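Local coordinates for protein ORF14 (Streptomyces clavuligerus, PDB 2WPX) that binds acetyl-CoA in one of its two tandem GNAT-like regions and is probably an acyltransferase of the clavulanic acid biosynthesis pathway, at residues 279-287 against 313-321; 161-169 against 286-294. All coordinates share one frame; numbering follows the deposited sequence.

Contact 1 (279-287 against 313-321)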
# COMPACT_ATOMS: atom_id res chain seq x y z
N ALA A 279 -23.03 -5.24 12.08
CA ALA A 279 -22.50 -3.92 11.68
C ALA A 279 -21.19 -3.53 12.38
O ALA A 279 -20.92 -2.35 12.62
CB ALA A 279 -23.54 -2.83 11.90
N LEU A 280 -20.36 -4.51 12.69
CA LEU A 280 -19.01 -4.28 13.22
C LEU A 280 -18.12 -3.43 12.30
O LEU A 280 -17.41 -2.55 12.75
CB LEU A 280 -18.35 -5.62 13.48
CG LEU A 280 -18.54 -6.17 14.88
CD1 LEU A 280 -19.63 -5.47 15.65
CD2 LEU A 280 -18.65 -7.67 14.92
N GLY A 281 -18.21 -3.62 11.00
CA GLY A 281 -17.30 -2.86 10.11
C GLY A 281 -17.55 -1.36 10.08
O GLY A 281 -16.61 -0.56 10.07
N THR A 282 -18.83 -0.97 10.04
CA THR A 282 -19.17 0.43 10.20
C THR A 282 -18.76 0.95 11.58
O THR A 282 -18.20 2.00 11.70
CB THR A 282 -20.66 0.66 9.93
OG1 THR A 282 -20.94 0.28 8.57
CG2 THR A 282 -21.00 2.14 10.08
N LEU A 283 -19.04 0.21 12.63
CA LEU A 283 -18.75 0.71 13.96
C LEU A 283 -17.25 0.88 14.10
O LEU A 283 -16.79 1.90 14.55
CB LEU A 283 -19.24 -0.27 15.03
CG LEU A 283 -18.62 -0.03 16.41
CD1 LEU A 283 -19.20 1.22 17.05
CD2 LEU A 283 -18.83 -1.24 17.29
N LEU A 284 -16.50 -0.14 13.70
CA LEU A 284 -15.06 -0.12 13.74
C LEU A 284 -14.43 1.07 12.93
O LEU A 284 -13.59 1.79 13.45
CB LEU A 284 -14.51 -1.49 13.31
CG LEU A 284 -14.61 -2.57 14.40
CD1 LEU A 284 -14.09 -3.89 13.85
CD2 LEU A 284 -13.84 -2.21 15.70
N LYS A 285 -14.84 1.31 11.69
CA LYS A 285 -14.23 2.42 10.93
C LYS A 285 -14.50 3.77 11.54
O LYS A 285 -13.60 4.63 11.57
CB LYS A 285 -14.65 2.44 9.46
CG LYS A 285 -14.13 1.28 8.70
CD LYS A 285 -14.82 1.30 7.36
CE LYS A 285 -13.87 0.85 6.26
NZ LYS A 285 -13.97 -0.59 6.28
N LEU A 286 -15.73 3.96 12.03
CA LEU A 286 -16.12 5.24 12.59
C LEU A 286 -15.46 5.44 13.93
O LEU A 286 -14.97 6.54 14.20
CB LEU A 286 -17.61 5.37 12.72
CG LEU A 286 -18.27 5.69 11.39
CD1 LEU A 286 -19.74 5.48 11.62
CD2 LEU A 286 -18.00 7.13 10.97
N ALA A 287 -15.42 4.41 14.77
CA ALA A 287 -14.72 4.57 16.06
C ALA A 287 -13.23 4.80 15.82
O ALA A 287 -12.64 5.65 16.47
CB ALA A 287 -14.94 3.30 17.01
N MET A 313 -17.36 -4.61 2.31
CA MET A 313 -16.55 -3.49 2.78
C MET A 313 -16.68 -2.31 1.84
O MET A 313 -16.65 -1.15 2.27
CB MET A 313 -15.05 -3.82 2.99
CG MET A 313 -14.69 -4.68 4.22
SD MET A 313 -15.91 -4.78 5.60
CE MET A 313 -15.64 -3.25 6.47
N ILE A 314 -16.80 -2.57 0.55
CA ILE A 314 -17.10 -1.44 -0.35
C ILE A 314 -18.42 -0.72 0.08
O ILE A 314 -18.52 0.51 0.14
CB ILE A 314 -17.19 -1.91 -1.80
CG1 ILE A 314 -15.76 -2.24 -2.32
CG2 ILE A 314 -17.83 -0.85 -2.63
CD1 ILE A 314 -15.71 -2.81 -3.77
N ALA A 315 -19.44 -1.51 0.37
CA ALA A 315 -20.70 -0.95 0.85
C ALA A 315 -20.49 -0.17 2.14
O ALA A 315 -21.00 0.92 2.32
CB ALA A 315 -21.70 -2.05 1.03
N VAL A 316 -19.66 -0.69 3.03
CA VAL A 316 -19.32 0.09 4.21
C VAL A 316 -18.55 1.38 3.95
O VAL A 316 -18.84 2.41 4.56
CB VAL A 316 -18.60 -0.74 5.23
CG1 VAL A 316 -18.17 0.15 6.39
CG2 VAL A 316 -19.58 -1.82 5.74
N ASN A 317 -17.58 1.33 3.05
CA ASN A 317 -16.73 2.48 2.80
C ASN A 317 -17.54 3.61 2.16
O ASN A 317 -17.45 4.75 2.62
CB ASN A 317 -15.49 2.10 1.95
CG ASN A 317 -14.41 1.45 2.77
OD1 ASN A 317 -14.29 1.74 3.96
ND2 ASN A 317 -13.64 0.52 2.16
N ALA A 318 -18.37 3.25 1.18
CA ALA A 318 -19.27 4.17 0.48
C ALA A 318 -20.22 4.88 1.41
O ALA A 318 -20.33 6.13 1.36
CB ALA A 318 -20.06 3.44 -0.66
N ALA A 319 -20.92 4.12 2.27
CA ALA A 319 -21.81 4.74 3.30
C ALA A 319 -21.05 5.79 4.05
O ALA A 319 -21.62 6.72 4.58
CB ALA A 319 -22.32 3.70 4.33
N LEU A 320 -19.74 5.63 4.15
CA LEU A 320 -18.99 6.53 5.03
C LEU A 320 -18.47 7.76 4.26
O LEU A 320 -17.78 8.59 4.83
CB LEU A 320 -17.79 5.80 5.64
CG LEU A 320 -17.95 5.13 7.02
CD1 LEU A 320 -19.12 4.19 6.94
CD2 LEU A 320 -16.70 4.40 7.43
N GLY A 321 -18.76 7.85 2.95
CA GLY A 321 -18.29 8.99 2.17
C GLY A 321 -17.07 8.67 1.28
O GLY A 321 -16.60 9.53 0.52

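Contact 2 (161-169 against 286-294)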
# COMPACT_ATOMS: atom_id res chain seq x y z
N LEU A 161 -11.71 9.63 0.84
CA LEU A 161 -12.64 10.35 1.67
C LEU A 161 -12.03 11.70 2.00
O LEU A 161 -10.92 11.79 2.52
CB LEU A 161 -12.90 9.60 2.95
CG LEU A 161 -13.67 10.38 4.05
CD1 LEU A 161 -15.10 10.79 3.63
CD2 LEU A 161 -13.66 9.58 5.38
N ASP A 162 -12.76 12.75 1.67
CA ASP A 162 -12.36 14.08 1.96
C ASP A 162 -13.32 14.65 2.98
O ASP A 162 -14.45 15.04 2.66
CB ASP A 162 -12.43 14.87 0.68
CG ASP A 162 -12.11 16.31 0.84
OD1 ASP A 162 -12.15 16.88 1.97
OD2 ASP A 162 -11.84 16.91 -0.20
N LEU A 163 -12.85 14.72 4.21
CA LEU A 163 -13.62 15.21 5.32
C LEU A 163 -14.14 16.65 5.15
O LEU A 163 -15.06 17.02 5.85
CB LEU A 163 -12.80 15.09 6.60
CG LEU A 163 -12.79 13.73 7.31
CD1 LEU A 163 -12.68 12.63 6.33
CD2 LEU A 163 -11.56 13.73 8.23
N ASP A 164 -13.53 17.45 4.28
CA ASP A 164 -14.09 18.78 3.98
C ASP A 164 -15.28 18.71 3.03
O ASP A 164 -15.96 19.69 2.81
CB ASP A 164 -13.07 19.70 3.29
CG ASP A 164 -12.04 20.27 4.24
OD1 ASP A 164 -10.94 20.62 3.73
OD2 ASP A 164 -12.30 20.32 5.47
N ARG A 165 -15.48 17.55 2.43
CA ARG A 165 -16.63 17.37 1.55
C ARG A 165 -17.72 16.59 2.29
O ARG A 165 -18.89 16.82 2.09
CB ARG A 165 -16.21 16.61 0.31
CG ARG A 165 -17.27 16.47 -0.72
CD ARG A 165 -17.30 15.04 -1.25
NE ARG A 165 -16.35 14.77 -2.33
CZ ARG A 165 -16.64 14.95 -3.63
NH1 ARG A 165 -17.83 15.41 -4.01
NH2 ARG A 165 -15.73 14.67 -4.56
N HIS A 166 -17.35 15.66 3.15
CA HIS A 166 -18.37 14.84 3.80
C HIS A 166 -17.87 14.44 5.18
O HIS A 166 -16.79 13.92 5.30
CB HIS A 166 -18.72 13.59 2.99
CG HIS A 166 -19.58 12.62 3.75
ND1 HIS A 166 -20.86 12.93 4.17
CD2 HIS A 166 -19.34 11.37 4.21
CE1 HIS A 166 -21.37 11.90 4.83
NE2 HIS A 166 -20.46 10.94 4.87
N ASP A 167 -18.64 14.70 6.22
CA ASP A 167 -18.18 14.30 7.56
C ASP A 167 -18.84 13.01 8.06
O ASP A 167 -19.96 13.04 8.50
CB ASP A 167 -18.41 15.45 8.54
CG ASP A 167 -18.08 15.06 9.97
OD1 ASP A 167 -18.53 15.84 10.83
OD2 ASP A 167 -17.44 14.00 10.23
N PRO A 168 -18.15 11.86 7.99
CA PRO A 168 -18.90 10.67 8.40
C PRO A 168 -19.22 10.66 9.89
O PRO A 168 -19.98 9.81 10.37
CB PRO A 168 -17.96 9.52 8.06
CG PRO A 168 -16.62 10.11 8.05
CD PRO A 168 -16.75 11.57 7.68
N LEU A 169 -18.63 11.56 10.64
CA LEU A 169 -18.85 11.45 12.06
C LEU A 169 -19.85 12.55 12.49
O LEU A 169 -20.02 12.82 13.65
CB LEU A 169 -17.51 11.50 12.81
CG LEU A 169 -16.63 10.23 12.86
CD1 LEU A 169 -15.15 10.62 13.09
CD2 LEU A 169 -17.09 9.39 14.02
N LEU A 286 -15.73 3.96 12.03
CA LEU A 286 -16.12 5.24 12.59
C LEU A 286 -15.46 5.44 13.93
O LEU A 286 -14.97 6.54 14.20
CB LEU A 286 -17.61 5.37 12.72
CG LEU A 286 -18.27 5.69 11.39
CD1 LEU A 286 -19.74 5.48 11.62
CD2 LEU A 286 -18.00 7.13 10.97
N ALA A 287 -15.42 4.41 14.77
CA ALA A 287 -14.72 4.57 16.06
C ALA A 287 -13.23 4.80 15.82
O ALA A 287 -12.64 5.65 16.47
CB ALA A 287 -14.94 3.30 17.01
N ASN A 288 -12.61 4.03 14.92
CA ASN A 288 -11.17 4.25 14.63
C ASN A 288 -10.88 5.62 14.00
O ASN A 288 -9.84 6.21 14.28
CB ASN A 288 -10.60 3.17 13.73
CG ASN A 288 -9.11 2.89 14.02
OD1 ASN A 288 -8.31 2.65 13.09
ND2 ASN A 288 -8.73 2.90 15.31
N LEU A 289 -11.76 6.11 13.14
CA LEU A 289 -11.56 7.43 12.57
C LEU A 289 -11.61 8.48 13.69
O LEU A 289 -10.81 9.39 13.76
CB LEU A 289 -12.56 7.74 11.46
CG LEU A 289 -12.37 9.09 10.73
CD1 LEU A 289 -11.09 9.09 9.98
CD2 LEU A 289 -13.53 9.47 9.78
N GLU A 290 -12.55 8.34 14.59
CA GLU A 290 -12.66 9.34 15.60
C GLU A 290 -11.39 9.35 16.44
O GLU A 290 -10.94 10.40 16.92
CB GLU A 290 -13.85 9.04 16.48
CG GLU A 290 -14.12 10.09 17.52
CD GLU A 290 -15.18 9.61 18.51
OE1 GLU A 290 -15.08 8.49 19.05
OE2 GLU A 290 -16.15 10.33 18.72
N TYR A 291 -10.85 8.15 16.65
CA TYR A 291 -9.69 7.94 17.44
C TYR A 291 -8.46 8.59 16.73
O TYR A 291 -7.72 9.34 17.34
CB TYR A 291 -9.55 6.44 17.71
CG TYR A 291 -8.25 6.04 18.36
CD1 TYR A 291 -7.66 6.83 19.34
CD2 TYR A 291 -7.59 4.90 17.98
CE1 TYR A 291 -6.45 6.43 19.95
CE2 TYR A 291 -6.43 4.51 18.57
CZ TYR A 291 -5.86 5.27 19.54
OH TYR A 291 -4.69 4.84 20.09
N VAL A 292 -8.31 8.41 15.44
CA VAL A 292 -7.33 9.20 14.62
C VAL A 292 -7.46 10.73 14.74
O VAL A 292 -6.48 11.43 15.09
CB VAL A 292 -7.41 8.78 13.14
CG1 VAL A 292 -6.52 9.65 12.23
CG2 VAL A 292 -7.03 7.35 13.05
N LEU A 293 -8.64 11.26 14.47
CA LEU A 293 -8.87 12.71 14.39
C LEU A 293 -8.61 13.40 15.72
O LEU A 293 -8.30 14.59 15.75
CB LEU A 293 -10.31 13.01 13.94
CG LEU A 293 -10.53 13.20 12.45
CD1 LEU A 293 -9.53 12.43 11.70
CD2 LEU A 293 -11.96 12.92 11.94
N ARG A 294 -8.76 12.70 16.83
CA ARG A 294 -8.53 13.39 18.06
C ARG A 294 -7.04 13.44 18.38
O ARG A 294 -6.61 14.20 19.22
CB ARG A 294 -9.42 12.87 19.21
CG ARG A 294 -8.98 11.58 19.85
CD ARG A 294 -9.36 11.51 21.36
NE ARG A 294 -10.81 11.56 21.56
CZ ARG A 294 -11.65 10.68 21.02
NH1 ARG A 294 -11.20 9.69 20.25
NH2 ARG A 294 -12.95 10.81 21.25

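Contact 1 (279-287 against 313-321)
K285 lays its aliphatic chain over L320 and V316: K285 CB is 3.5 Å from L320 CD2, and K285 CD lies 3.7 Å from V316 CG1. The lysine chain leaves its helix with CG beside the backbone N (chi1 -67°), then bends at chi3 and chi4, which brings NZ to strand 263-271, where it hydrogen-bonds T269 OG1; the lysine is buried, and its methylenes do the packing. One turn back, T282 sets its hydroxyl oxygen over V316, OG1 standing 3.5 Å from V316 CG1. The segments lie on helices 280-295 and 311-319 of the C-terminal GNAT region; the axes of 280-287 and 313-319 approach to 9.7 Å and cross at -45°. V316 CG1 also packs on the backbone of G281, 4.0 Å from its carbonyl C; G281 CA meets M313 CE at 4.0 Å, the methionine chain being folded at chi2 and chi3 to bring its methyl there. N317 points its amide at strands 263-271 and 301-307, with weak hydrogen bonds to Q266 and N306. Beyond L320, G321, with positive phi, forms a Schellman motif after the last turn, and L286 adds a looser apolar touch, its CG 4.4 Å from L320 CG.

Contact 2 (161-169 against 286-294)
L169 buries more of its own surface against the helix than any other residue of 161-169, its two methyls dividing the work. CD2 rests 3.6 Å from the carbonyl O of L286, and CD1 lies against the helix backbone 3.8 Å from E290 CA. L169 and L286 run alongside one another, pointing opposite ways, with L169 CG 3.9 Å from L286 CD2. Next to it P168 meets L289 at about a right angle, its ring CG 3.6 Å from L289 CD2. L289 is directed into this ring by its first torsion, CG lying opposite the backbone N (chi1 -177°). The contact sets the loop after strand 149-162 on the face of helix 280-295 formed by L286, L289, E290 and L293, joining sequence from the N-terminal GNAT region to a helix of the C-terminal one. An Asx turn shapes that loop, D167 OD2 accepting a hydrogen bond from the backbone N of L169, 2.7 Å, from above the carboxylate plane. L163 and L293 add a single tip-to-tip contact of CD2 methyls at 3.8 Å; L161 CD2 is looser, 4.4 Å from L289 CD2. On the solvent side, L169 meets the E290 side chain at CB; the extended chain carries the carboxylate toward R294, a long salt bridge.

Overall arrangement
From the N terminus, the chain first passes through the N-terminal GNAT region and ends strand 149-162 in the loop that forms one side of contact 2. More than a hundred residues later helix 280-295 returns to that loop and closes this long excursion. Contact 1 closes a shorter one, from the start of the same helix through strand 301-307 to helix 311-319. The two loops cross: contact 1 begins within the span closed by contact 2, overlaps its second segment at L286 and A287, and ends beyond it. They also touch directly, L320 O packing against P168. Together they tie the 161-169 loop and helix 311-319 to helix 280-295.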